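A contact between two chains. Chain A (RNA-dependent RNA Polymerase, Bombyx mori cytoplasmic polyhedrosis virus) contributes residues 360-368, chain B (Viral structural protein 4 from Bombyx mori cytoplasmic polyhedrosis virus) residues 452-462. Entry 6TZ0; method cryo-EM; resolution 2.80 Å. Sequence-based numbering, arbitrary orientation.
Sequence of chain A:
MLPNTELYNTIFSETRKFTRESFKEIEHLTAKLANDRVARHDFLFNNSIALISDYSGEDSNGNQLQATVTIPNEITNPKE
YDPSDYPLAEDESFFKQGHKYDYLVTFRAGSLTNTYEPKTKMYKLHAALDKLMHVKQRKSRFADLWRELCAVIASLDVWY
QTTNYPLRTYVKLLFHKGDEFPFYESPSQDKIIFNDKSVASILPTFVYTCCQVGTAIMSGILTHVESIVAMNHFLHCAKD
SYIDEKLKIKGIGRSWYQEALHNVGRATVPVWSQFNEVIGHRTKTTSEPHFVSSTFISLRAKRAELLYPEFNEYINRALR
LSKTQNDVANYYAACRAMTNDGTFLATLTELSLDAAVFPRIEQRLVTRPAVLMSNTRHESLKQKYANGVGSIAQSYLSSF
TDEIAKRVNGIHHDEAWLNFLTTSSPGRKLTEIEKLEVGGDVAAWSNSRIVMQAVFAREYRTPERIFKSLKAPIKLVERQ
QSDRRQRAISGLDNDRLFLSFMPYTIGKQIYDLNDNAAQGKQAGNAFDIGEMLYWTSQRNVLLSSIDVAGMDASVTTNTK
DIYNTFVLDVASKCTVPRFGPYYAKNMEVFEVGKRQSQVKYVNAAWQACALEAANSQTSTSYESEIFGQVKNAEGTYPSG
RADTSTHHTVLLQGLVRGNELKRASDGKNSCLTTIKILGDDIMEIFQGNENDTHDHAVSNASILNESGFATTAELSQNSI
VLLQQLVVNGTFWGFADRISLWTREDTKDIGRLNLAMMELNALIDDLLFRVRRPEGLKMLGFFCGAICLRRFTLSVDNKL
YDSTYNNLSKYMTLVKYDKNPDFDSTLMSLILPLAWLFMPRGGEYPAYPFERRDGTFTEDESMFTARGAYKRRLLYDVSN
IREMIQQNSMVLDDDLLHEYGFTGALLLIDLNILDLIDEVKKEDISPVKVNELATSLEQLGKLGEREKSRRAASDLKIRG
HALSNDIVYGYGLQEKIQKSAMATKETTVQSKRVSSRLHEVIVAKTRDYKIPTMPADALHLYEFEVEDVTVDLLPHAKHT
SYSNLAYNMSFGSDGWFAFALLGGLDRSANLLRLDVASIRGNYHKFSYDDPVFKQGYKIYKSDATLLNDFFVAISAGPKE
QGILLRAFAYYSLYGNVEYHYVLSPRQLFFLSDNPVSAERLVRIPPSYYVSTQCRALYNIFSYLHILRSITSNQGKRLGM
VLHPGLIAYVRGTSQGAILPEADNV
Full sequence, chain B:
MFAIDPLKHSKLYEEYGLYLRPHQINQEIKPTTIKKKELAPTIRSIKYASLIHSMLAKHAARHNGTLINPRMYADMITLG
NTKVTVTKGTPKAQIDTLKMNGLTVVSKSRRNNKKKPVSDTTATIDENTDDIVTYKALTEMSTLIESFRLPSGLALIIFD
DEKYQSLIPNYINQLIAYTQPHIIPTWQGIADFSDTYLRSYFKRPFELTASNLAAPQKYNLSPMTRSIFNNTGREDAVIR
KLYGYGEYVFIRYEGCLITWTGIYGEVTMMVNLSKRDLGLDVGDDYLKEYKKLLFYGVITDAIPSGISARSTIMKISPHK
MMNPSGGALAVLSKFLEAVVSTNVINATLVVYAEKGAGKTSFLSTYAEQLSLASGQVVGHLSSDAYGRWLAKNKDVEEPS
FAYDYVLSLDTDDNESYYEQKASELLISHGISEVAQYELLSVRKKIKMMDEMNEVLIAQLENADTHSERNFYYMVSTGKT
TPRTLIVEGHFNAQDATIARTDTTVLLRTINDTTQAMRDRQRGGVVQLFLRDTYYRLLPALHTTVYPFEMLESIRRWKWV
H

Chain A 360-368: RIEQRLVTR
Chain B 452-462: MNEVLIAQLEN

I457(B) is the apolar centre of the contact between an extended polymerase segment and a helix of viral structural protein 4. Its CA-to-CB bond points toward chain A, and its chi1 t, chi2 p rotamer places CD1 of I457(B) 3.4 Å from CG2 of I361(A) and 3.7 Å from CD2 of L365(A). CD1 of I457(B) also lies 3.9 Å from CA of R364(A), so this methyl packs against backbone as well as side chains. I361(A) (phi/psi -117/126, chi1 -85°, chi2 144°, between wells) also sets its CD1 3.9 Å from CD2 of L460(B), itself chi1 m, chi2 p. L365(A) (-91/141; chi1 m, chi2 t) brings CD1 to 4.2 Å from CB of L456(B).

The chains run in opposite senses: the closest CA atoms pair I361(A) with E461(B) at 5.6 Å, R364(A) with I457(B) at 6.1 Å and L365(A) with N453(B) at 6.7 Å. Chain B is helical from before M452(B), with I457(B) N donating to N453(B) O at 2.9 Å; beyond this helix the chain reaches L460(B) at -122/-2. Chain A has no regular secondary structure. Q363(A), at 71/-52, makes a tight bend, across which R364(A) N donates to E362(A) O at 2.9 Å; the side chain of Q363(A) starts away from chain B.

Polar groups border the apolar centre without bonding across it. At one end, N453(B) (chi1 m) holds ND2 3.9 Å from CG2 of T367(A) (chi1 p) and OD1 4.2 Å from CD1 of L365(A), amide against methyl. At the other, E461(B) extends with chi1 and chi2 t, leaving OE2 4.2 Å from N of Q363(A), too far for a hydrogen bond. With no hydrogen bond between the stretches, the 458 Å² buried, both sides summed, comes from van der Waals packing of side chains and some backbone.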

# COMPACT_ATOMS: atom_id res chain seq x y z
N ARG A 360 -12.19 15.12 -4.78
CA ARG A 360 -12.60 16.09 -5.78
C ARG A 360 -13.57 15.47 -6.78
O ARG A 360 -13.67 14.25 -6.90
CB ARG A 360 -11.40 16.67 -6.51
CG ARG A 360 -10.57 15.68 -7.28
CD ARG A 360 -9.44 16.43 -7.93
NE ARG A 360 -8.60 15.60 -8.77
CZ ARG A 360 -7.64 16.09 -9.54
NH1 ARG A 360 -7.42 17.39 -9.56
NH2 ARG A 360 -6.90 15.28 -10.29
N ILE A 361 -14.36 16.34 -7.40
CA ILE A 361 -15.39 15.97 -8.36
C ILE A 361 -15.08 16.55 -9.73
O ILE A 361 -14.92 17.75 -9.87
CB ILE A 361 -16.75 16.53 -7.91
CG1 ILE A 361 -17.42 15.58 -6.92
CG2 ILE A 361 -17.64 16.77 -9.12
CD1 ILE A 361 -18.20 16.30 -5.85
N GLU A 362 -15.05 15.69 -10.74
CA GLU A 362 -14.74 16.14 -12.09
C GLU A 362 -15.75 15.71 -13.14
O GLU A 362 -16.28 14.60 -13.08
CB GLU A 362 -13.35 15.63 -12.50
CG GLU A 362 -12.26 15.87 -11.48
CD GLU A 362 -11.81 17.32 -11.45
OE1 GLU A 362 -11.34 17.82 -12.50
OE2 GLU A 362 -11.92 17.96 -10.39
N GLN A 363 -16.04 16.63 -14.07
CA GLN A 363 -16.90 16.42 -15.24
C GLN A 363 -18.42 16.26 -15.06
O GLN A 363 -19.20 16.93 -15.72
CB GLN A 363 -16.35 15.35 -16.20
CG GLN A 363 -14.84 15.36 -16.39
CD GLN A 363 -14.40 16.26 -17.52
OE1 GLN A 363 -15.22 16.92 -18.16
NE2 GLN A 363 -13.11 16.30 -17.78
N ARG A 364 -18.81 15.34 -14.19
CA ARG A 364 -20.22 14.99 -13.99
C ARG A 364 -20.40 14.02 -12.84
O ARG A 364 -19.46 13.35 -12.40
CB ARG A 364 -20.89 14.38 -15.21
CG ARG A 364 -20.21 13.19 -15.79
CD ARG A 364 -20.95 12.87 -17.05
NE ARG A 364 -21.10 14.07 -17.86
CZ ARG A 364 -20.17 14.57 -18.67
NH1 ARG A 364 -19.00 13.97 -18.79
NH2 ARG A 364 -20.42 15.67 -19.36
N LEU A 365 -21.65 13.91 -12.41
CA LEU A 365 -22.00 13.07 -11.28
C LEU A 365 -22.36 11.66 -11.74
O LEU A 365 -23.01 11.47 -12.77
CB LEU A 365 -23.18 13.68 -10.53
CG LEU A 365 -22.92 15.08 -10.00
CD1 LEU A 365 -24.19 15.63 -9.42
CD2 LEU A 365 -21.83 15.04 -8.96
N VAL A 366 -21.94 10.67 -10.97
CA VAL A 366 -22.21 9.27 -11.24
C VAL A 366 -23.43 8.86 -10.43
O VAL A 366 -23.50 9.12 -9.23
CB VAL A 366 -20.99 8.40 -10.91
CG1 VAL A 366 -21.29 6.94 -11.10
CG2 VAL A 366 -19.82 8.80 -11.78
N THR A 367 -24.41 8.25 -11.09
CA THR A 367 -25.65 7.87 -10.43
C THR A 367 -25.57 6.42 -9.93
O THR A 367 -24.50 5.81 -9.93
CB THR A 367 -26.83 8.09 -11.37
OG1 THR A 367 -26.61 7.37 -12.58
CG2 THR A 367 -26.99 9.56 -11.66
N ARG A 368 -26.70 5.87 -9.52
CA ARG A 368 -26.76 4.62 -8.79
C ARG A 368 -27.36 3.50 -9.62
O ARG A 368 -28.10 3.75 -10.57
CB ARG A 368 -27.56 4.82 -7.50
CG ARG A 368 -28.96 5.37 -7.63
CD ARG A 368 -30.04 4.34 -7.51
NE ARG A 368 -29.95 3.59 -6.26
CZ ARG A 368 -30.39 4.01 -5.08
NH1 ARG A 368 -30.94 5.21 -4.96
NH2 ARG A 368 -30.27 3.24 -4.02
N MET B 452 -30.76 18.18 -14.72
CA MET B 452 -30.66 18.62 -13.33
C MET B 452 -29.29 18.29 -12.73
O MET B 452 -28.77 19.06 -11.93
CB MET B 452 -31.77 17.98 -12.51
CG MET B 452 -31.91 18.57 -11.13
SD MET B 452 -32.45 20.29 -11.18
CE MET B 452 -31.81 20.90 -9.64
N ASN B 453 -28.67 17.17 -13.13
CA ASN B 453 -27.31 16.90 -12.68
C ASN B 453 -26.31 17.87 -13.30
O ASN B 453 -25.30 18.20 -12.67
CB ASN B 453 -26.90 15.46 -13.00
CG ASN B 453 -27.62 14.45 -12.15
OD1 ASN B 453 -27.93 14.72 -11.00
ND2 ASN B 453 -27.84 13.27 -12.69
N GLU B 454 -26.58 18.33 -14.53
CA GLU B 454 -25.75 19.37 -15.13
C GLU B 454 -25.87 20.70 -14.40
O GLU B 454 -24.91 21.46 -14.35
CB GLU B 454 -26.13 19.57 -16.60
CG GLU B 454 -25.78 18.41 -17.50
CD GLU B 454 -26.22 18.64 -18.92
OE1 GLU B 454 -26.91 19.66 -19.17
OE2 GLU B 454 -25.90 17.81 -19.79
N VAL B 455 -27.04 21.01 -13.84
CA VAL B 455 -27.10 22.25 -13.08
C VAL B 455 -26.61 22.04 -11.64
O VAL B 455 -26.24 23.01 -10.97
CB VAL B 455 -28.52 22.87 -13.12
CG1 VAL B 455 -29.46 22.20 -12.19
CG2 VAL B 455 -28.48 24.36 -12.87
N LEU B 456 -26.54 20.80 -11.17
CA LEU B 456 -25.95 20.54 -9.86
C LEU B 456 -24.42 20.55 -9.89
O LEU B 456 -23.79 20.98 -8.92
CB LEU B 456 -26.43 19.20 -9.30
CG LEU B 456 -27.85 19.06 -8.77
CD1 LEU B 456 -28.16 17.62 -8.49
CD2 LEU B 456 -28.02 19.85 -7.52
N ILE B 457 -23.82 20.06 -10.98
CA ILE B 457 -22.37 19.86 -11.03
C ILE B 457 -21.59 21.18 -11.01
O ILE B 457 -20.46 21.21 -10.53
CB ILE B 457 -22.02 18.99 -12.26
CG1 ILE B 457 -20.56 18.52 -12.25
CG2 ILE B 457 -22.27 19.71 -13.55
CD1 ILE B 457 -20.24 17.62 -11.15
N ALA B 458 -22.21 22.28 -11.45
CA ALA B 458 -21.52 23.56 -11.52
C ALA B 458 -21.22 24.15 -10.15
O ALA B 458 -20.35 25.03 -10.05
CB ALA B 458 -22.35 24.56 -12.32
N GLN B 459 -21.88 23.68 -9.10
CA GLN B 459 -21.72 24.20 -7.76
C GLN B 459 -20.86 23.31 -6.89
O GLN B 459 -20.63 23.65 -5.72
CB GLN B 459 -23.09 24.40 -7.12
CG GLN B 459 -24.00 25.26 -7.96
CD GLN B 459 -23.46 26.65 -8.13
OE1 GLN B 459 -22.95 27.26 -7.19
NE2 GLN B 459 -23.54 27.17 -9.35
N LEU B 460 -20.38 22.19 -7.41
CA LEU B 460 -19.55 21.26 -6.66
C LEU B 460 -18.20 21.03 -7.33
O LEU B 460 -17.37 20.30 -6.78
CB LEU B 460 -20.25 19.91 -6.49
CG LEU B 460 -21.35 19.70 -5.45
CD1 LEU B 460 -22.67 20.32 -5.85
CD2 LEU B 460 -21.54 18.22 -5.22
N GLU B 461 -17.96 21.65 -8.48
CA GLU B 461 -16.84 21.27 -9.33
C GLU B 461 -15.55 21.98 -8.96
O GLU B 461 -14.46 21.43 -9.17
CB GLU B 461 -17.21 21.58 -10.79
CG GLU B 461 -16.29 21.01 -11.83
CD GLU B 461 -16.75 21.33 -13.23
OE1 GLU B 461 -17.76 22.06 -13.37
OE2 GLU B 461 -16.11 20.86 -14.19
N ASN B 462 -15.65 23.17 -8.38
CA ASN B 462 -14.47 23.98 -8.09
C ASN B 462 -14.55 24.62 -6.71
O ASN B 462 -15.43 24.28 -5.91
CB ASN B 462 -14.32 25.05 -9.18
CG ASN B 462 -15.59 25.85 -9.41
OD1 ASN B 462 -16.58 25.72 -8.69
ND2 ASN B 462 -15.58 26.68 -10.44